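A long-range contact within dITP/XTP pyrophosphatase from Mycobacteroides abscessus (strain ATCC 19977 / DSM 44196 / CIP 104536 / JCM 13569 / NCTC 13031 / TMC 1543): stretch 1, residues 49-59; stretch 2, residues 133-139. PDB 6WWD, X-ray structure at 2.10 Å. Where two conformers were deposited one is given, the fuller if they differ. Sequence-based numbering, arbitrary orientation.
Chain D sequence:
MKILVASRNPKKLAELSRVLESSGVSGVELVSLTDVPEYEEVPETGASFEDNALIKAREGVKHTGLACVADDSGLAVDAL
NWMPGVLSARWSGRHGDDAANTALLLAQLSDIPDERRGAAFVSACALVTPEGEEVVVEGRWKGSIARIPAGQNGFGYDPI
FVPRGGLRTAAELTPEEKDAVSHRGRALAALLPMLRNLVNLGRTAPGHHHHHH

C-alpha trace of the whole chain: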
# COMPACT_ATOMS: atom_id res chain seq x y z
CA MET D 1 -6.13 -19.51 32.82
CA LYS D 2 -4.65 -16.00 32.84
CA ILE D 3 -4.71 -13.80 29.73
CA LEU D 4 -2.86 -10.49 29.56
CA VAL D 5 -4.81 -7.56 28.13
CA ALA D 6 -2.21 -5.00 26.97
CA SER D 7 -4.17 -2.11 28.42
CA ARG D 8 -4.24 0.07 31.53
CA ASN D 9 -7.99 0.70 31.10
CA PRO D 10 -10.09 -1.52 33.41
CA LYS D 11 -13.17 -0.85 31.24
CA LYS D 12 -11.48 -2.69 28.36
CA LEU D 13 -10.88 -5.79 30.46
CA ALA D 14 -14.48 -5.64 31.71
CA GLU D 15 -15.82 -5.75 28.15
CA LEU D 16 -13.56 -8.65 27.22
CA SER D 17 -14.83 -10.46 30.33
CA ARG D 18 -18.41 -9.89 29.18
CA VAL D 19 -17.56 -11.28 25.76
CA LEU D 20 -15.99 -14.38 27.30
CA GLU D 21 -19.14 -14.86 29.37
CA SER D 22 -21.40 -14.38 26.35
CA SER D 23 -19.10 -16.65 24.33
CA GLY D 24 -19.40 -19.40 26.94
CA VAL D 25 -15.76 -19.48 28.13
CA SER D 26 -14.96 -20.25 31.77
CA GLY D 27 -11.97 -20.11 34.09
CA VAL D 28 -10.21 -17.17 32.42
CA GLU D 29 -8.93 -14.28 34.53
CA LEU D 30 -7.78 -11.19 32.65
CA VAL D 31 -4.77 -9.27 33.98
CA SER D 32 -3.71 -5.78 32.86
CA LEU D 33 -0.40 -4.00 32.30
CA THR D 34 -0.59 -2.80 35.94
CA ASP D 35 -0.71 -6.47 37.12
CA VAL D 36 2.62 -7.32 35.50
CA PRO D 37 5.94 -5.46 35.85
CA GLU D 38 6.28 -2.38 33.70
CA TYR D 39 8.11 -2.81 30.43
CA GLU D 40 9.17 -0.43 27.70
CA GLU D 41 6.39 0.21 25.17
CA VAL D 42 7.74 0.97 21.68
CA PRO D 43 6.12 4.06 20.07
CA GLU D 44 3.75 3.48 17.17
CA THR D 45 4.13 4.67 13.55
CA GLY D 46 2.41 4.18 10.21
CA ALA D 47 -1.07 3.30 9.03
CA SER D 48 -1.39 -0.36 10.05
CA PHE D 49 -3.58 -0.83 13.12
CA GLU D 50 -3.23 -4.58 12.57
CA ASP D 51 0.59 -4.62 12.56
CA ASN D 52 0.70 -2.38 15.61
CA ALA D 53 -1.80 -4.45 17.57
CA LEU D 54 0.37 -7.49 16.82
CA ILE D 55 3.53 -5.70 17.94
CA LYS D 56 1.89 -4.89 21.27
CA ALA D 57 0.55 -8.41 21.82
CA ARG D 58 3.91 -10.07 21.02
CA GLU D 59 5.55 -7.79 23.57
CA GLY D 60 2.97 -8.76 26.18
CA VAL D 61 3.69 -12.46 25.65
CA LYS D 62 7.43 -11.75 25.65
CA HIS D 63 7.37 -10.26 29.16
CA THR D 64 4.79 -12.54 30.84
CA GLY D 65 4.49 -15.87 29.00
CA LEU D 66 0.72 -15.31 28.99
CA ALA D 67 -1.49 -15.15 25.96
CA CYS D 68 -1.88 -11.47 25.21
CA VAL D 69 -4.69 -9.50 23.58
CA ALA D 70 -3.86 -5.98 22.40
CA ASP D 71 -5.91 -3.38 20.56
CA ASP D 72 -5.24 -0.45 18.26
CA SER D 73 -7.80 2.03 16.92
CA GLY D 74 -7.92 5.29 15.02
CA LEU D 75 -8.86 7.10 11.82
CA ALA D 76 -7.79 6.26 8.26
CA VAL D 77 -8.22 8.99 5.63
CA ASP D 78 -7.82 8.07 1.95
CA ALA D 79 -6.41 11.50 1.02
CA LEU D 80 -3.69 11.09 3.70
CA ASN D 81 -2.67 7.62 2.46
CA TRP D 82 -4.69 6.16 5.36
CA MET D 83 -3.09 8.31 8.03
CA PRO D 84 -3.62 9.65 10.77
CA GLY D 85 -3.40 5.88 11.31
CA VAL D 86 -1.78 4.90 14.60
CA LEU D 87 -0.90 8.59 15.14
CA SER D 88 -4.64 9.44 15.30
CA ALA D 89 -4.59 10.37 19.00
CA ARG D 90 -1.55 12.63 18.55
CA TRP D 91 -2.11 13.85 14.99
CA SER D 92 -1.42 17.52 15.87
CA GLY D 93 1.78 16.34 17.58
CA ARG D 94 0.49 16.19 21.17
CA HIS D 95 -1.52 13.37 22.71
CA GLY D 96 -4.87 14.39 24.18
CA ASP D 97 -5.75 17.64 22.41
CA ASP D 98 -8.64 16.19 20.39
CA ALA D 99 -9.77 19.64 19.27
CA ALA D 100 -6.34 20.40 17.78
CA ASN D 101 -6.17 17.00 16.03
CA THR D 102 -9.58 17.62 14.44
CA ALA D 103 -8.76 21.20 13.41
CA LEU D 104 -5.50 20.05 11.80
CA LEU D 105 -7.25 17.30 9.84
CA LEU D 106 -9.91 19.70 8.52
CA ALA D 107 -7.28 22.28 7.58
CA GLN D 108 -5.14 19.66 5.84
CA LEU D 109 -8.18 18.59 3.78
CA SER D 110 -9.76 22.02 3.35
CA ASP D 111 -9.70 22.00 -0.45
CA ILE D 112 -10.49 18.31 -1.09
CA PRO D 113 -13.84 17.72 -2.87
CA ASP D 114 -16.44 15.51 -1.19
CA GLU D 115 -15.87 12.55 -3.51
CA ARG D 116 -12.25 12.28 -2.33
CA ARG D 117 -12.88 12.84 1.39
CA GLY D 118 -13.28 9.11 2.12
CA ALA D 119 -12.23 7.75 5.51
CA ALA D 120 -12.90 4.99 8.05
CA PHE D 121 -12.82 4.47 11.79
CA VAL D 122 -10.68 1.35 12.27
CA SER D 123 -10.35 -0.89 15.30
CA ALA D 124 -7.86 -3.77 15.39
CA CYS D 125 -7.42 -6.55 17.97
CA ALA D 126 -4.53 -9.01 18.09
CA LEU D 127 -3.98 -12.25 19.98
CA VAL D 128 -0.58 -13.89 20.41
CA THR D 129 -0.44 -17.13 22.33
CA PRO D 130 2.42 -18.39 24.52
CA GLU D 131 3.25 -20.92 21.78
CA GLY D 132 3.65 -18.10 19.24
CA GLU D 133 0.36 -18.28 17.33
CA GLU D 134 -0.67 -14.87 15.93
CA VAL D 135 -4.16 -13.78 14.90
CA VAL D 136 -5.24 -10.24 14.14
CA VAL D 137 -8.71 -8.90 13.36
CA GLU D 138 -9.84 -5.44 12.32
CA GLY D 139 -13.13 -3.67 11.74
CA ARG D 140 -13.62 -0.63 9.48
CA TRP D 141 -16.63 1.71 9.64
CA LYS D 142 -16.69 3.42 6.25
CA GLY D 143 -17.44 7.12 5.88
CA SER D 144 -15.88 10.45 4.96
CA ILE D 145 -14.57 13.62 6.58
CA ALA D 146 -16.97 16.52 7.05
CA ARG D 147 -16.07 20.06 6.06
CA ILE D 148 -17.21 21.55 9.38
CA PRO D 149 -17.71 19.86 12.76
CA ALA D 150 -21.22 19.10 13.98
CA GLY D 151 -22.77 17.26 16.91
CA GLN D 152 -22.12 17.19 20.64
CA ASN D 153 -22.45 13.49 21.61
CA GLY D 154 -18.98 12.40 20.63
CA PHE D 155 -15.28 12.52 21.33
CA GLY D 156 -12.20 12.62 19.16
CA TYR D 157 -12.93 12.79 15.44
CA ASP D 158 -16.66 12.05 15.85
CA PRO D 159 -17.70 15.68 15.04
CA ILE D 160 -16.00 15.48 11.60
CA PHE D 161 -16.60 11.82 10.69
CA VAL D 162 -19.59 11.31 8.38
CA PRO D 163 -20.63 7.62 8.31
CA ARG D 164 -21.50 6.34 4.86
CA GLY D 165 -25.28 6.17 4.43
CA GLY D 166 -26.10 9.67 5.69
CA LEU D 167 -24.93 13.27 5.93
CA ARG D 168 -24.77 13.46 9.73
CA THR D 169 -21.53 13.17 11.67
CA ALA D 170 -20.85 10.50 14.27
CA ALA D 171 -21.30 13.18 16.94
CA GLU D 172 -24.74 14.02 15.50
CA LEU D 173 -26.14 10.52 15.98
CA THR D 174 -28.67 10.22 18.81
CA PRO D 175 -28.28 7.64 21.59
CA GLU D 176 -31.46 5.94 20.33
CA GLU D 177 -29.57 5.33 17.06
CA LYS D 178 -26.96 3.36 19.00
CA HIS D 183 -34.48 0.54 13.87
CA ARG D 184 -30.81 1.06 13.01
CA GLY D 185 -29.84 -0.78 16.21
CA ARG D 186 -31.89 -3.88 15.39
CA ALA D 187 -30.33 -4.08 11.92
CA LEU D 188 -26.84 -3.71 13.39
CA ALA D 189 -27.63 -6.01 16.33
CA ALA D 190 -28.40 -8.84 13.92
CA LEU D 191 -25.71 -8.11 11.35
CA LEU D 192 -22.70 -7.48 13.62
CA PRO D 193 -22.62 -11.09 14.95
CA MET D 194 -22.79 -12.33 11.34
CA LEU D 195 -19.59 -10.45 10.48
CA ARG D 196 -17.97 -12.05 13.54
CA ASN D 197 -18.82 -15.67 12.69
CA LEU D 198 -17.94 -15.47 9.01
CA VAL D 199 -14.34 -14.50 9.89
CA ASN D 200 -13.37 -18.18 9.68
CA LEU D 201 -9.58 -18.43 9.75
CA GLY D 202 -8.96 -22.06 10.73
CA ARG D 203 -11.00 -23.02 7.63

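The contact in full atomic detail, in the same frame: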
# COMPACT_ATOMS: atom_id res chain seq x y z
N PHE D 49 -3.08 -0.46 11.79
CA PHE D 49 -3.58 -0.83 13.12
C PHE D 49 -3.34 -2.31 13.41
O PHE D 49 -3.05 -2.69 14.55
CB PHE D 49 -5.07 -0.50 13.22
CG PHE D 49 -5.37 0.93 12.94
CD1 PHE D 49 -5.18 1.90 13.92
CD2 PHE D 49 -5.79 1.32 11.67
CE1 PHE D 49 -5.43 3.24 13.65
CE2 PHE D 49 -6.05 2.65 11.40
CZ PHE D 49 -5.88 3.62 12.40
N GLU D 50 -3.46 -3.15 12.39
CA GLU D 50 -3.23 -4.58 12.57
C GLU D 50 -1.79 -4.86 12.98
O GLU D 50 -1.56 -5.56 13.97
CB GLU D 50 -3.57 -5.33 11.28
CG GLU D 50 -5.04 -5.35 10.97
CD GLU D 50 -5.36 -6.23 9.78
OE1 GLU D 50 -4.44 -6.83 9.20
OE2 GLU D 50 -6.55 -6.32 9.41
N ASP D 51 -0.81 -4.35 12.22
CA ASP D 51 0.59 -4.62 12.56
C ASP D 51 0.90 -4.12 13.97
O ASP D 51 1.62 -4.78 14.72
CB ASP D 51 1.56 -3.93 11.58
CG ASP D 51 1.54 -4.54 10.21
OD1 ASP D 51 1.03 -5.68 10.02
OD2 ASP D 51 2.05 -3.85 9.30
N ASN D 52 0.37 -2.95 14.32
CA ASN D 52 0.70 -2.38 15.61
C ASN D 52 0.01 -3.12 16.75
O ASN D 52 0.60 -3.26 17.82
CB ASN D 52 0.38 -0.89 15.61
CG ASN D 52 1.52 -0.06 15.04
OD1 ASN D 52 2.48 0.23 15.74
ND2 ASN D 52 1.43 0.30 13.75
N ALA D 53 -1.20 -3.62 16.53
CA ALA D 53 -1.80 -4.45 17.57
C ALA D 53 -0.97 -5.71 17.79
O ALA D 53 -0.74 -6.10 18.93
CB ALA D 53 -3.25 -4.81 17.21
N LEU D 54 -0.47 -6.30 16.69
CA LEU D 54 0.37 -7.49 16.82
C LEU D 54 1.67 -7.18 17.54
O LEU D 54 2.12 -7.97 18.38
CB LEU D 54 0.66 -8.08 15.43
CG LEU D 54 -0.42 -9.05 14.95
CD1 LEU D 54 -0.20 -9.40 13.45
CD2 LEU D 54 -0.38 -10.32 15.83
N ILE D 55 2.31 -6.05 17.23
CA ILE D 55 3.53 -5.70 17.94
C ILE D 55 3.28 -5.64 19.44
O ILE D 55 4.05 -6.19 20.24
CB ILE D 55 4.12 -4.38 17.41
CG1 ILE D 55 4.68 -4.58 15.99
CG2 ILE D 55 5.22 -3.89 18.35
CD1 ILE D 55 5.06 -3.27 15.31
N LYS D 56 2.17 -5.01 19.85
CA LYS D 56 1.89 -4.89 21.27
C LYS D 56 1.60 -6.24 21.91
O LYS D 56 2.03 -6.50 23.04
CB LYS D 56 0.72 -3.94 21.50
CG LYS D 56 1.18 -2.51 21.70
CD LYS D 56 0.33 -1.50 20.96
CE LYS D 56 -1.11 -1.57 21.38
NZ LYS D 56 -1.80 -0.32 20.99
N ALA D 57 0.87 -7.12 21.22
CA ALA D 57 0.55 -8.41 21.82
C ALA D 57 1.79 -9.29 21.94
O ALA D 57 1.96 -9.98 22.97
CB ALA D 57 -0.55 -9.12 21.02
N ARG D 58 2.67 -9.29 20.92
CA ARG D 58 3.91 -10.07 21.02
C ARG D 58 4.71 -9.63 22.23
O ARG D 58 5.26 -10.46 22.97
CB ARG D 58 4.77 -9.87 19.77
CG ARG D 58 4.23 -10.42 18.50
CD ARG D 58 5.22 -10.26 17.36
NE ARG D 58 4.56 -10.55 16.10
CZ ARG D 58 4.37 -9.66 15.13
NH1 ARG D 58 4.82 -8.42 15.27
NH2 ARG D 58 3.75 -10.02 14.02
N GLU D 59 4.81 -8.32 22.43
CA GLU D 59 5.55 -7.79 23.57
C GLU D 59 4.94 -8.26 24.88
O GLU D 59 5.67 -8.61 25.81
CB GLU D 59 5.57 -6.27 23.49
CG GLU D 59 6.60 -5.73 22.53
CD GLU D 59 8.02 -6.01 23.02
OE1 GLU D 59 8.39 -5.51 24.11
OE2 GLU D 59 8.77 -6.71 22.32
N GLU D 133 1.42 -18.50 18.31
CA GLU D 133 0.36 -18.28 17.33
C GLU D 133 -0.03 -16.80 17.29
O GLU D 133 -0.10 -16.14 18.33
CB GLU D 133 -0.85 -19.13 17.68
CG GLU D 133 -2.06 -18.87 16.81
CD GLU D 133 -3.22 -19.82 17.13
OE1 GLU D 133 -3.08 -21.03 16.90
OE2 GLU D 133 -4.26 -19.33 17.62
N GLU D 134 -0.30 -16.28 16.09
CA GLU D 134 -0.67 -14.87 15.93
C GLU D 134 -1.93 -14.77 15.10
O GLU D 134 -1.97 -15.27 13.97
CB GLU D 134 0.43 -14.06 15.24
CG GLU D 134 1.78 -14.15 15.89
CD GLU D 134 2.79 -13.25 15.22
OE1 GLU D 134 2.47 -12.70 14.15
OE2 GLU D 134 3.91 -13.10 15.77
N VAL D 135 -2.94 -14.09 15.63
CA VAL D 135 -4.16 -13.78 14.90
C VAL D 135 -4.48 -12.31 15.10
O VAL D 135 -4.43 -11.80 16.23
CB VAL D 135 -5.35 -14.65 15.37
CG1 VAL D 135 -6.61 -14.26 14.59
CG2 VAL D 135 -5.05 -16.15 15.25
N VAL D 136 -4.84 -11.63 14.03
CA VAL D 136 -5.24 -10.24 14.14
C VAL D 136 -6.55 -10.05 13.39
O VAL D 136 -6.79 -10.70 12.36
CB VAL D 136 -4.14 -9.28 13.65
CG1 VAL D 136 -3.81 -9.50 12.19
CG2 VAL D 136 -4.55 -7.84 13.93
N VAL D 137 -7.43 -9.23 13.96
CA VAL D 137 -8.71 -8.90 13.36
C VAL D 137 -8.83 -7.38 13.33
O VAL D 137 -8.32 -6.69 14.21
CB VAL D 137 -9.89 -9.54 14.14
CG1 VAL D 137 -11.24 -9.19 13.52
CG2 VAL D 137 -9.72 -11.05 14.21
N GLU D 138 -9.52 -6.86 12.31
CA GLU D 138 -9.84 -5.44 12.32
C GLU D 138 -11.26 -5.24 11.82
O GLU D 138 -11.82 -6.08 11.10
CB GLU D 138 -8.85 -4.61 11.48
CG GLU D 138 -9.20 -4.54 10.01
CD GLU D 138 -8.28 -3.60 9.24
OE1 GLU D 138 -8.42 -3.53 7.99
OE2 GLU D 138 -7.43 -2.94 9.89
N GLY D 139 -11.86 -4.14 12.27
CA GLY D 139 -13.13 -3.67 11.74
C GLY D 139 -12.96 -2.26 11.22
O GLY D 139 -12.23 -1.45 11.81
O HOH W 1 -4.65 -2.07 9.92

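Helix 49-59 packs against strand 134-139 with their axes 8.4 Å apart at closest approach. Their N-to-C directions differ by 139°, so the two run roughly antiparallel. Within the strand, side chains alternate: Glu134, Val136 and Glu138 point toward the helix, Val135 and Val137 away.

Glu133 lies in the loop before the strand and does not reach the helix. Glu134 forms a two-pronged salt bridge with Arg58. Arg58 NE donates to Glu134 OE2 at 2.7 Å, and Arg58 NH2 donates to Glu134 OE1 at 3.0 Å. Both bonds are nearly straight, and the carboxylate meets the guanidinium at its edge. The CA-to-CB bond of Arg58 points sideways; its extended chain brings the charge to the strand. Leu54 CD2 also packs on Glu134 CB at 3.9 Å.

Val136 sits at the centre of the contact. Its CG1 lies 3.8 Å from Leu54 CD1, an apolar pairing, and its CG2 lies 3.8 Å from Glu50 CB.

At Glu138, like charges come close: Glu50 OE2 and Glu138 OE2 are 3.5 Å apart. Water 1 links the same two residues. It accepts from Glu50 N at 2.9 Å and donates to Glu138 OE2 at 2.9 Å. Gly139 adds no contact.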